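Local coordinates for putative alpha-N-acetylgalactosaminidase (Bacillus halodurans C-125, PDB 3CC1), which probably hydrolyses terminal alpha-linked N-acetylgalactosamine from glycoconjugates, using a TIM-barrel glycoside hydrolase domain, at residues 119-122 with 123-127; 127-130 with 131-134; 302-305 with 306-310; 383-386 with 387-390. All coordinates share one frame; numbering follows the deposited sequence. Where two conformers were deposited one is given.

Contact 1 (119-122 with 123-127)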
loop_
_atom_site.group_PDB
_atom_site.type_symbol
_atom_site.label_atom_id
_atom_site.label_comp_id
_atom_site.label_asym_id
_atom_site.label_seq_id
_atom_site.Cartn_x
_atom_site.Cartn_y
_atom_site.Cartn_z
ATOM N N PRO A 119 -31.053 -23.536 10.291
ATOM C CA PRO A 119 -31.457 -22.464 11.178
ATOM C C PRO A 119 -31.225 -22.790 12.636
ATOM O O PRO A 119 -31.390 -23.906 13.056
ATOM C CB PRO A 119 -32.965 -22.346 10.897
ATOM C CG PRO A 119 -33.109 -22.814 9.482
ATOM C CD PRO A 119 -32.156 -23.960 9.386
ATOM N N ARG A 120 -30.867 -21.788 13.412
ATOM C CA ARG A 120 -30.701 -22.016 14.822
ATOM C C ARG A 120 -32.021 -22.500 15.436
ATOM O O ARG A 120 -32.051 -23.220 16.414
ATOM C CB ARG A 120 -30.265 -20.705 15.487
ATOM C CG ARG A 120 -28.898 -20.223 15.035
ATOM C CD ARG A 120 -28.405 -19.186 16.032
ATOM N NE ARG A 120 -27.211 -18.544 15.538
ATOM C CZ ARG A 120 -26.536 -17.630 16.223
ATOM N NH1 ARG A 120 -26.913 -17.317 17.445
ATOM N NH2 ARG A 120 -25.501 -17.032 15.689
ATOM N N GLN A 121 -33.106 -22.020 14.854
ATOM C CA GLN A 121 -34.463 -22.357 15.253
ATOM C C GLN A 121 -34.748 -23.866 15.082
ATOM O O GLN A 121 -35.444 -24.469 15.908
ATOM C CB GLN A 121 -35.431 -21.531 14.437
ATOM C CG GLN A 121 -36.879 -21.693 14.864
ATOM C CD GLN A 121 -37.785 -20.693 14.117
ATOM O OE1 GLN A 121 -37.584 -19.496 14.195
ATOM N NE2 GLN A 121 -38.774 -21.202 13.410
ATOM N N ALA A 122 -34.179 -24.460 14.026
ATOM C CA ALA A 122 -34.238 -25.903 13.817
ATOM C C ALA A 122 -33.450 -26.624 14.899
ATOM O O ALA A 122 -33.848 -27.668 15.387
ATOM C CB ALA A 122 -33.726 -26.272 12.412
ATOM N N VAL A 123 -32.337 -26.056 15.301
ATOM C CA VAL A 123 -31.490 -26.705 16.310
ATOM C C VAL A 123 -32.244 -26.671 17.640
ATOM O O VAL A 123 -32.355 -27.671 18.336
ATOM C CB VAL A 123 -30.074 -26.082 16.359
ATOM C CG1 VAL A 123 -29.307 -26.623 17.546
ATOM C CG2 VAL A 123 -29.314 -26.341 15.026
ATOM N N TYR A 124 -32.824 -25.508 17.956
ATOM C CA TYR A 124 -33.654 -25.346 19.163
ATOM C C TYR A 124 -34.763 -26.378 19.207
ATOM O O TYR A 124 -34.969 -27.030 20.212
ATOM C CB TYR A 124 -34.290 -23.955 19.191
ATOM C CG TYR A 124 -35.404 -23.753 20.213
ATOM C CD1 TYR A 124 -35.161 -23.810 21.579
ATOM C CD2 TYR A 124 -36.694 -23.444 19.799
ATOM C CE1 TYR A 124 -36.189 -23.596 22.494
ATOM C CE2 TYR A 124 -37.711 -23.242 20.692
ATOM C CZ TYR A 124 -37.458 -23.309 22.031
ATOM O OH TYR A 124 -38.508 -23.094 22.899
ATOM N N GLU A 125 -35.455 -26.527 18.089
ATOM C CA GLU A 125 -36.654 -27.356 18.034
ATOM C C GLU A 125 -36.254 -28.808 17.843
ATOM O O GLU A 125 -37.069 -29.700 17.938
ATOM C CB GLU A 125 -37.566 -26.931 16.881
ATOM C CG GLU A 125 -38.287 -25.573 17.086
ATOM C CD GLU A 125 -39.247 -25.190 15.929
ATOM O OE1 GLU A 125 -39.639 -26.095 15.164
ATOM O OE2 GLU A 125 -39.600 -23.986 15.751
ATOM N N ASN A 126 -34.985 -29.030 17.567
ATOM C CA ASN A 126 -34.462 -30.336 17.221
ATOM C C ASN A 126 -35.214 -30.976 16.062
ATOM O O ASN A 126 -35.574 -32.148 16.092
ATOM C CB ASN A 126 -34.454 -31.271 18.427
ATOM C CG ASN A 126 -33.499 -32.444 18.232
ATOM O OD1 ASN A 126 -32.492 -32.337 17.543
ATOM N ND2 ASN A 126 -33.824 -33.565 18.835
ATOM N N SER A 127 -35.403 -30.190 15.012
ATOM C CA SER A 127 -36.159 -30.620 13.842
ATOM C C SER A 127 -35.544 -31.865 13.205
ATOM O O SER A 127 -34.332 -31.937 13.018
ATOM C CB SER A 127 -36.201 -29.497 12.813
ATOM O OG SER A 127 -36.708 -28.324 13.405
HETATM O O HOH W 1 -40.948 -23.432 13.255
#
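Ala122 and Ser127 meet where the short helix 120-125 ends, a helix-capping contact within a single run of chain that follows directly on strand 118-119. Pro119 takes the N-cap place, and its carbonyl starts the first helical bond, Val123 N to Pro119 O at 3.2 Å. Tyr124 N to Arg120 O, 2.9 Å, and Glu125 N to Gln121 O, 3.0 Å, continue the spiral. At the far end Asn126 turns to positive phi, and the chain closes in a Schellman motif: Asn126 N reaches back to Val123 O, while Ser127 N reaches Ala122 O at 3.0 Å. The same turn brings the Ser127 hydroxyl alongside the Ala122 methyl, OG to CB 3.8 Å. On the flank, Gln121 and Glu125 run side by side in the same direction. Gln121 sets CG anti to its backbone N (chi1 -174°) and extends beyond it; its CG lies 3.7 Å from Glu125 OE2, with amide and carboxylate planes only 20° apart. A water joins the two ends, giving a proton to Glu125 OE2 at 2.9 Å and taking a weak bond from Gln121 NE2. The main partner of that amide nitrogen is the carbonyl of Leu72, and Gln121 and Tyr124 also pack on Phe69 of the second subunit. Arg137 takes up the carbonyls of Val123 and Tyr124, and Asn126 OD1 is held by Thr135 and by the backbone N of Arg137. The helix is therefore tied off mostly by backbone bonds, and the two carbonyls bound by Arg137 probably gain from its positive charge.

Contact 2 (127-130 with 131-134)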
loop_
_atom_site.group_PDB
_atom_site.type_symbol
_atom_site.label_atom_id
_atom_site.label_comp_id
_atom_site.label_asym_id
_atom_site.label_seq_id
_atom_site.Cartn_x
_atom_site.Cartn_y
_atom_site.Cartn_z
ATOM N N SER A 127 -35.403 -30.190 15.012
ATOM C CA SER A 127 -36.159 -30.620 13.842
ATOM C C SER A 127 -35.544 -31.865 13.205
ATOM O O SER A 127 -34.332 -31.937 13.018
ATOM C CB SER A 127 -36.201 -29.497 12.813
ATOM O OG SER A 127 -36.708 -28.324 13.405
ATOM N N PRO A 128 -36.391 -32.857 12.854
ATOM C CA PRO A 128 -35.911 -34.001 12.059
ATOM C C PRO A 128 -35.396 -33.601 10.676
ATOM O O PRO A 128 -35.922 -32.704 10.018
ATOM C CB PRO A 128 -37.158 -34.898 11.938
ATOM C CG PRO A 128 -38.310 -33.948 12.071
ATOM C CD PRO A 128 -37.842 -32.923 13.102
ATOM N N VAL A 129 -34.336 -34.272 10.272
ATOM C CA VAL A 129 -33.787 -34.110 8.951
ATOM C C VAL A 129 -34.477 -35.078 7.994
ATOM O O VAL A 129 -34.460 -36.295 8.156
ATOM C CB VAL A 129 -32.238 -34.272 8.938
ATOM C CG1 VAL A 129 -31.706 -34.209 7.494
ATOM C CG2 VAL A 129 -31.565 -33.215 9.847
ATOM N N LEU A 130 -35.101 -34.506 6.983
ATOM C CA LEU A 130 -35.884 -35.274 6.021
ATOM C C LEU A 130 -35.000 -36.249 5.254
ATOM O O LEU A 130 -33.958 -35.885 4.741
ATOM C CB LEU A 130 -36.588 -34.318 5.057
ATOM C CG LEU A 130 -37.624 -34.855 4.097
ATOM C CD1 LEU A 130 -38.803 -35.546 4.853
ATOM C CD2 LEU A 130 -38.095 -33.690 3.233
ATOM N N GLY A 131 -35.402 -37.507 5.201
ATOM C CA GLY A 131 -34.632 -38.503 4.453
ATOM C C GLY A 131 -33.426 -38.986 5.218
ATOM O O GLY A 131 -32.475 -39.587 4.661
ATOM N N SER A 132 -33.442 -38.737 6.509
ATOM C CA SER A 132 -32.328 -39.136 7.333
ATOM C C SER A 132 -32.865 -39.885 8.524
ATOM O O SER A 132 -34.053 -40.073 8.650
ATOM C CB SER A 132 -31.575 -37.889 7.810
ATOM O OG SER A 132 -30.483 -38.234 8.609
ATOM N N THR A 133 -31.984 -40.253 9.427
ATOM C CA THR A 133 -32.395 -40.765 10.701
ATOM C C THR A 133 -31.945 -39.815 11.807
ATOM O O THR A 133 -31.890 -40.168 12.975
ATOM C CB THR A 133 -31.811 -42.177 10.922
ATOM O OG1 THR A 133 -30.380 -42.100 11.009
ATOM C CG2 THR A 133 -32.214 -43.106 9.749
ATOM N N LYS A 134 -31.630 -38.588 11.441
ATOM C CA LYS A 134 -31.021 -37.682 12.404
ATOM C C LYS A 134 -31.845 -36.425 12.568
ATOM O O LYS A 134 -32.760 -36.178 11.822
ATOM C CB LYS A 134 -29.589 -37.331 11.941
ATOM C CG LYS A 134 -28.715 -38.578 11.702
ATOM C CD LYS A 134 -28.385 -39.276 12.999
ATOM C CE LYS A 134 -27.529 -40.500 12.761
ATOM N NZ LYS A 134 -27.312 -41.220 14.039
#
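Val129 and Ser132 bracket a type II beta turn in the loop between helix 120-125 and helix 136-139. The Val129 side chain traces how the loop folds over itself. Its CB leads toward the returning chain and sits 3.5 Å from Lys134 O and 3.8 Å from Ser132 CB. From there the branches part. CG1, which chi1 of 175° places beside the carbonyl carbon, carries on to Ser132 CB at 3.7 Å, whereas CG2, on the side of the backbone N, lies against Lys134 O. Ser164 and Tyr165 of helix 162-175 also pack on this valine, so the turn rests on that helix of the barrel domain.

The backbone bonds follow the same path. Val129 N gives a nearly straight bond to Lys134 O at 2.9 Å (167° at the hydrogen), while the bond that closes the turn, Ser132 N to Val129 O, is weak at 3.1 Å. Leu130 and Gly131 occupy the corner. At Gly131 phi is positive, and a CB would clash with Leu130 O, consistent with the glycine usual at this position of a type II turn. Leu130 points away from the returning chain and packs on Tyr77, Arg79 and Ser168. Several residues of this surface loop also touch a crystal neighbour. Within the returning chain, Ser132 OG accepts a weak bond from Lys134 N at 3.1 Å.

Contact 3 (302-305 with 306-310)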
loop_
_atom_site.group_PDB
_atom_site.type_symbol
_atom_site.label_atom_id
_atom_site.label_comp_id
_atom_site.label_asym_id
_atom_site.label_seq_id
_atom_site.Cartn_x
_atom_site.Cartn_y
_atom_site.Cartn_z
ATOM N N LEU A 302 -21.249 4.853 -15.829
ATOM C CA LEU A 302 -20.614 4.262 -17.028
ATOM C C LEU A 302 -19.282 3.601 -16.700
ATOM O O LEU A 302 -18.972 2.563 -17.218
ATOM C CB LEU A 302 -20.383 5.309 -18.107
ATOM C CG LEU A 302 -21.651 5.891 -18.722
ATOM C CD1 LEU A 302 -21.297 7.084 -19.580
ATOM C CD2 LEU A 302 -22.405 4.886 -19.547
ATOM N N THR A 303 -18.536 4.213 -15.786
ATOM C CA THR A 303 -17.277 3.653 -15.308
ATOM C C THR A 303 -17.479 2.275 -14.673
ATOM O O THR A 303 -16.761 1.319 -14.996
ATOM C CB THR A 303 -16.516 4.645 -14.371
ATOM O OG1 THR A 303 -15.957 5.699 -15.186
ATOM C CG2 THR A 303 -15.417 3.940 -13.583
HETATM N N MSE A 304 -18.499 2.168 -13.839
HETATM C CA MSE A 304 -18.851 0.912 -13.238
HETATM C C MSE A 304 -19.272 -0.106 -14.294
HETATM O O MSE A 304 -18.803 -1.222 -14.291
HETATM C CB MSE A 304 -19.979 1.095 -12.198
HETATM C CG MSE A 304 -20.465 -0.252 -11.644
HETATM SE SE MSE A 304 -22.166 -0.003 -10.783
HETATM C CE MSE A 304 -23.176 0.387 -12.375
HETATM N N MSE A 305 -20.160 0.295 -15.198
HETATM C CA MSE A 305 -20.626 -0.610 -16.230
HETATM C C MSE A 305 -19.461 -1.118 -17.081
HETATM O O MSE A 305 -19.415 -2.294 -17.462
HETATM C CB MSE A 305 -21.674 0.049 -17.129
HETATM C CG MSE A 305 -23.001 0.353 -16.457
HETATM SE SE MSE A 305 -23.932 -1.255 -15.867
HETATM C CE MSE A 305 -24.321 -2.059 -17.592
ATOM N N ASN A 306 -18.488 -0.247 -17.335
ATOM C CA ASN A 306 -17.366 -0.593 -18.217
ATOM C C ASN A 306 -16.492 -1.693 -17.600
ATOM O O ASN A 306 -16.094 -2.631 -18.267
ATOM C CB ASN A 306 -16.524 0.648 -18.560
ATOM C CG ASN A 306 -17.199 1.555 -19.596
ATOM O OD1 ASN A 306 -17.997 1.093 -20.428
ATOM N ND2 ASN A 306 -16.880 2.838 -19.554
ATOM N N LEU A 307 -16.188 -1.561 -16.322
ATOM C CA LEU A 307 -15.346 -2.529 -15.627
ATOM C C LEU A 307 -16.072 -3.870 -15.460
ATOM O O LEU A 307 -15.490 -4.959 -15.688
ATOM C CB LEU A 307 -14.888 -1.971 -14.245
ATOM C CG LEU A 307 -14.156 -2.990 -13.367
ATOM C CD1 LEU A 307 -12.876 -3.439 -14.085
ATOM C CD2 LEU A 307 -13.842 -2.462 -11.916
ATOM N N TRP A 308 -17.336 -3.798 -15.051
ATOM C CA TRP A 308 -18.191 -4.968 -14.874
ATOM C C TRP A 308 -18.341 -5.708 -16.202
ATOM O O TRP A 308 -18.275 -6.911 -16.247
ATOM C CB TRP A 308 -19.601 -4.590 -14.390
ATOM C CG TRP A 308 -19.869 -4.502 -12.883
ATOM C CD1 TRP A 308 -20.902 -5.093 -12.228
ATOM C CD2 TRP A 308 -19.145 -3.747 -11.879
ATOM N NE1 TRP A 308 -20.874 -4.775 -10.895
ATOM C CE2 TRP A 308 -19.811 -3.946 -10.651
ATOM C CE3 TRP A 308 -18.001 -2.953 -11.893
ATOM C CZ2 TRP A 308 -19.390 -3.360 -9.476
ATOM C CZ3 TRP A 308 -17.577 -2.360 -10.694
ATOM C CH2 TRP A 308 -18.267 -2.577 -9.511
ATOM N N ALA A 309 -18.522 -4.968 -17.274
ATOM C CA ALA A 309 -18.626 -5.574 -18.628
ATOM C C ALA A 309 -17.345 -6.295 -19.035
ATOM O O ALA A 309 -17.370 -7.458 -19.379
ATOM C CB ALA A 309 -18.973 -4.504 -19.684
ATOM N N ILE A 310 -16.219 -5.601 -18.931
ATOM C CA ILE A 310 -14.948 -6.079 -19.472
ATOM C C ILE A 310 -14.387 -7.232 -18.651
ATOM O O ILE A 310 -13.626 -8.037 -19.170
ATOM C CB ILE A 310 -13.910 -4.930 -19.570
ATOM C CG1 ILE A 310 -12.829 -5.252 -20.625
ATOM C CG2 ILE A 310 -13.268 -4.650 -18.200
ATOM C CD1 ILE A 310 -13.124 -4.724 -21.977
#
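Met304 lies across the indole of Trp308 one turn further along helix 298-310, in the buried zone where the barrel domain meets the C-terminal beta sandwich. The residue is a selenomethionine, and its conformation decides the contact. A chi1 of 174° swings CG beside the carbonyl carbon, the chain leans toward the C-terminal end of the helix, and Met304 CG settles over one face of the six-membered ring of Trp308, 3.5 Å from its centroid and 6° off the normal: a CH-pi contact. The near-extended chi2 leaves SE above the same ring at 4.7 Å from the centroid, a longer Met-aromatic contact, and a bend at chi3 then sets the methyl. Trp308 CB points toward the preceding turn, and the ring torsions bring CE3 within 3.1 Å of Met304 O. That carbonyl takes the helical bond from Trp308 N at 3.1 Å, nearly straight at 169°. The indole is fixed from outside as well: NE1 donates to Gly273 O, and Phe243, Leu250 and Met253 pack around it. Replacing Trp308 with an alanine is likely to leave Met304 CG without its ring face and Gly273 O without its donor, opening a gap beside Phe243.

On another side of the helix, Asn306 folds its amide back over the preceding turn, CG 3.1 Å from Leu302 O, and looks to the sandwich: ND2 binds Ser424 OG and OD1 accepts from Trp401 NE1. Thr303 OG1 joins the same network through Ser424 and His422. The contact thus joins methionine and aromatic packing on the barrel side to buried amide and hydroxyl groups that find partners in the sandwich.

Contact 4 (383-386 with 387-390)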
loop_
_atom_site.group_PDB
_atom_site.type_symbol
_atom_site.label_atom_id
_atom_site.label_comp_id
_atom_site.label_asym_id
_atom_site.label_seq_id
_atom_site.Cartn_x
_atom_site.Cartn_y
_atom_site.Cartn_z
ATOM N N GLN A 383 -3.603 7.178 -22.460
ATOM C CA GLN A 383 -2.943 6.770 -23.692
ATOM C C GLN A 383 -3.191 5.295 -23.950
ATOM O O GLN A 383 -3.414 4.503 -23.038
ATOM C CB GLN A 383 -1.423 6.913 -23.620
ATOM C CG GLN A 383 -0.848 8.196 -23.054
ATOM C CD GLN A 383 -0.569 9.284 -24.087
ATOM O OE1 GLN A 383 -0.252 9.018 -25.272
ATOM N NE2 GLN A 383 -0.657 10.545 -23.626
ATOM N N PHE A 384 -3.045 4.930 -25.206
ATOM C CA PHE A 384 -3.158 3.567 -25.594
ATOM C C PHE A 384 -2.443 3.339 -26.917
ATOM O O PHE A 384 -2.455 4.206 -27.796
ATOM C CB PHE A 384 -4.665 3.208 -25.610
ATOM C CG PHE A 384 -5.004 2.151 -26.538
ATOM C CD1 PHE A 384 -4.723 0.860 -26.230
ATOM C CD2 PHE A 384 -5.615 2.445 -27.706
ATOM C CE1 PHE A 384 -5.000 -0.126 -27.123
ATOM C CE2 PHE A 384 -5.892 1.484 -28.607
ATOM C CZ PHE A 384 -5.571 0.195 -28.327
ATOM N N ARG A 385 -1.790 2.186 -27.040
ATOM C CA ARG A 385 -1.159 1.751 -28.306
ATOM C C ARG A 385 -1.576 0.341 -28.649
ATOM O O ARG A 385 -1.849 -0.498 -27.781
ATOM C CB ARG A 385 0.381 1.785 -28.222
ATOM C CG ARG A 385 1.013 3.104 -27.871
ATOM C CD ARG A 385 2.567 2.937 -27.767
ATOM N NE ARG A 385 2.898 1.784 -26.951
ATOM C CZ ARG A 385 3.038 1.784 -25.628
ATOM N NH1 ARG A 385 2.936 2.905 -24.937
ATOM N NH2 ARG A 385 3.229 0.648 -25.000
ATOM N N LEU A 386 -1.638 0.082 -29.935
ATOM C CA LEU A 386 -2.054 -1.234 -30.432
ATOM C C LEU A 386 -1.178 -2.384 -29.915
ATOM O O LEU A 386 -1.650 -3.500 -29.729
ATOM C CB LEU A 386 -2.125 -1.228 -31.966
ATOM C CG LEU A 386 -3.262 -0.366 -32.542
ATOM C CD1 LEU A 386 -3.213 -0.266 -34.111
ATOM C CD2 LEU A 386 -4.662 -0.873 -32.086
ATOM N N ASP A 387 0.101 -2.113 -29.690
ATOM C CA ASP A 387 1.035 -3.154 -29.206
ATOM C C ASP A 387 0.666 -3.696 -27.827
ATOM O O ASP A 387 1.100 -4.754 -27.444
ATOM C CB ASP A 387 2.516 -2.697 -29.253
ATOM C CG ASP A 387 2.775 -1.346 -28.553
ATOM O OD1 ASP A 387 2.642 -1.266 -27.318
ATOM O OD2 ASP A 387 3.132 -0.378 -29.256
HETATM N N MSE A 388 -0.179 -2.989 -27.100
HETATM C CA MSE A 388 -0.631 -3.453 -25.780
HETATM C C MSE A 388 -1.701 -4.526 -25.872
HETATM O O MSE A 388 -1.989 -5.218 -24.887
HETATM C CB MSE A 388 -1.261 -2.296 -25.004
HETATM C CG MSE A 388 -0.342 -1.157 -24.660
HETATM SE SE MSE A 388 -1.430 0.304 -23.926
HETATM C CE MSE A 388 -0.019 1.468 -23.477
ATOM N N VAL A 389 -2.348 -4.621 -27.026
ATOM C CA VAL A 389 -3.499 -5.514 -27.173
ATOM C C VAL A 389 -3.350 -6.518 -28.310
ATOM O O VAL A 389 -4.286 -7.212 -28.657
ATOM C CB VAL A 389 -4.831 -4.748 -27.225
ATOM C CG1 VAL A 389 -5.018 -3.934 -25.864
ATOM C CG2 VAL A 389 -4.928 -3.850 -28.463
ATOM N N GLY A 390 -2.142 -6.636 -28.852
ATOM C CA GLY A 390 -1.822 -7.723 -29.779
ATOM C C GLY A 390 -2.069 -7.409 -31.241
ATOM O O GLY A 390 -2.036 -8.311 -32.072
HETATM O O HOH W 2 2.935 -2.408 -25.075
#
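Arg385 and Asp387 join in a salt bridge at a 3-10 turn, where strand 380-384 of the C-terminal beta sandwich gives way to the loop before strand 395-399. The grip is side-on: Arg385 NE donates to Asp387 OD1 at 3.1 Å and to Asp387 OD2 at 3.2 Å, and Arg385 NH2 adds a bond to OD1, also 3.1 Å. Both carboxylate oxygens accept on their syn lone pairs, and guanidinium and carboxylate planes lie 26° apart. A bend at chi3 (-48°) swings the arginine head to its partner. Met388, a selenomethionine with an extended chain, lays its methyl over a guanidinium face, CE 3.8 Å from Arg385 CZ. Arg385 NH2 also binds Ile264 O of the third subunit, so the pair belongs to a subunit interface. An alanine in place of Arg385 would probably leave the Asp387 carboxylate without its opposite charge and Ile264 O of that subunit without its donor. The turn is held by Met388 N to Arg385 O, 3.1 Å, and Val389 N to Leu386 O, 3.0 Å. Phe384 packs on Leu429 and Leu409; Met388 SE lies oblique to the Phe384 ring, 4.1 Å from CD1, while Val389 CG2 sits at the ring edge, 4.0 Å from Phe384 CE1.

In the fold
None of the four contacts nests in or crosses another; contacts 1 and 2 meet at Ser127, and contacts 3 and 4 follow in series. Contact 1 ends a short helix after strand 118-119, and contact 2 takes over from it, closing the loop toward helix 136-139; their centres lie about 12 Å apart, in a peripheral part of the barrel domain. Contact 3 comes much later, in helix 298-310, on the opposite side of the chain's centre and about 43 Å from contact 1, centre to centre. There the barrel domain meets the beta sandwich. Contact 4 turns the chain inside that sandwich, its centre about 20 Å from that of contact 3. Contacts 1 and 4 also reach different neighbouring subunits.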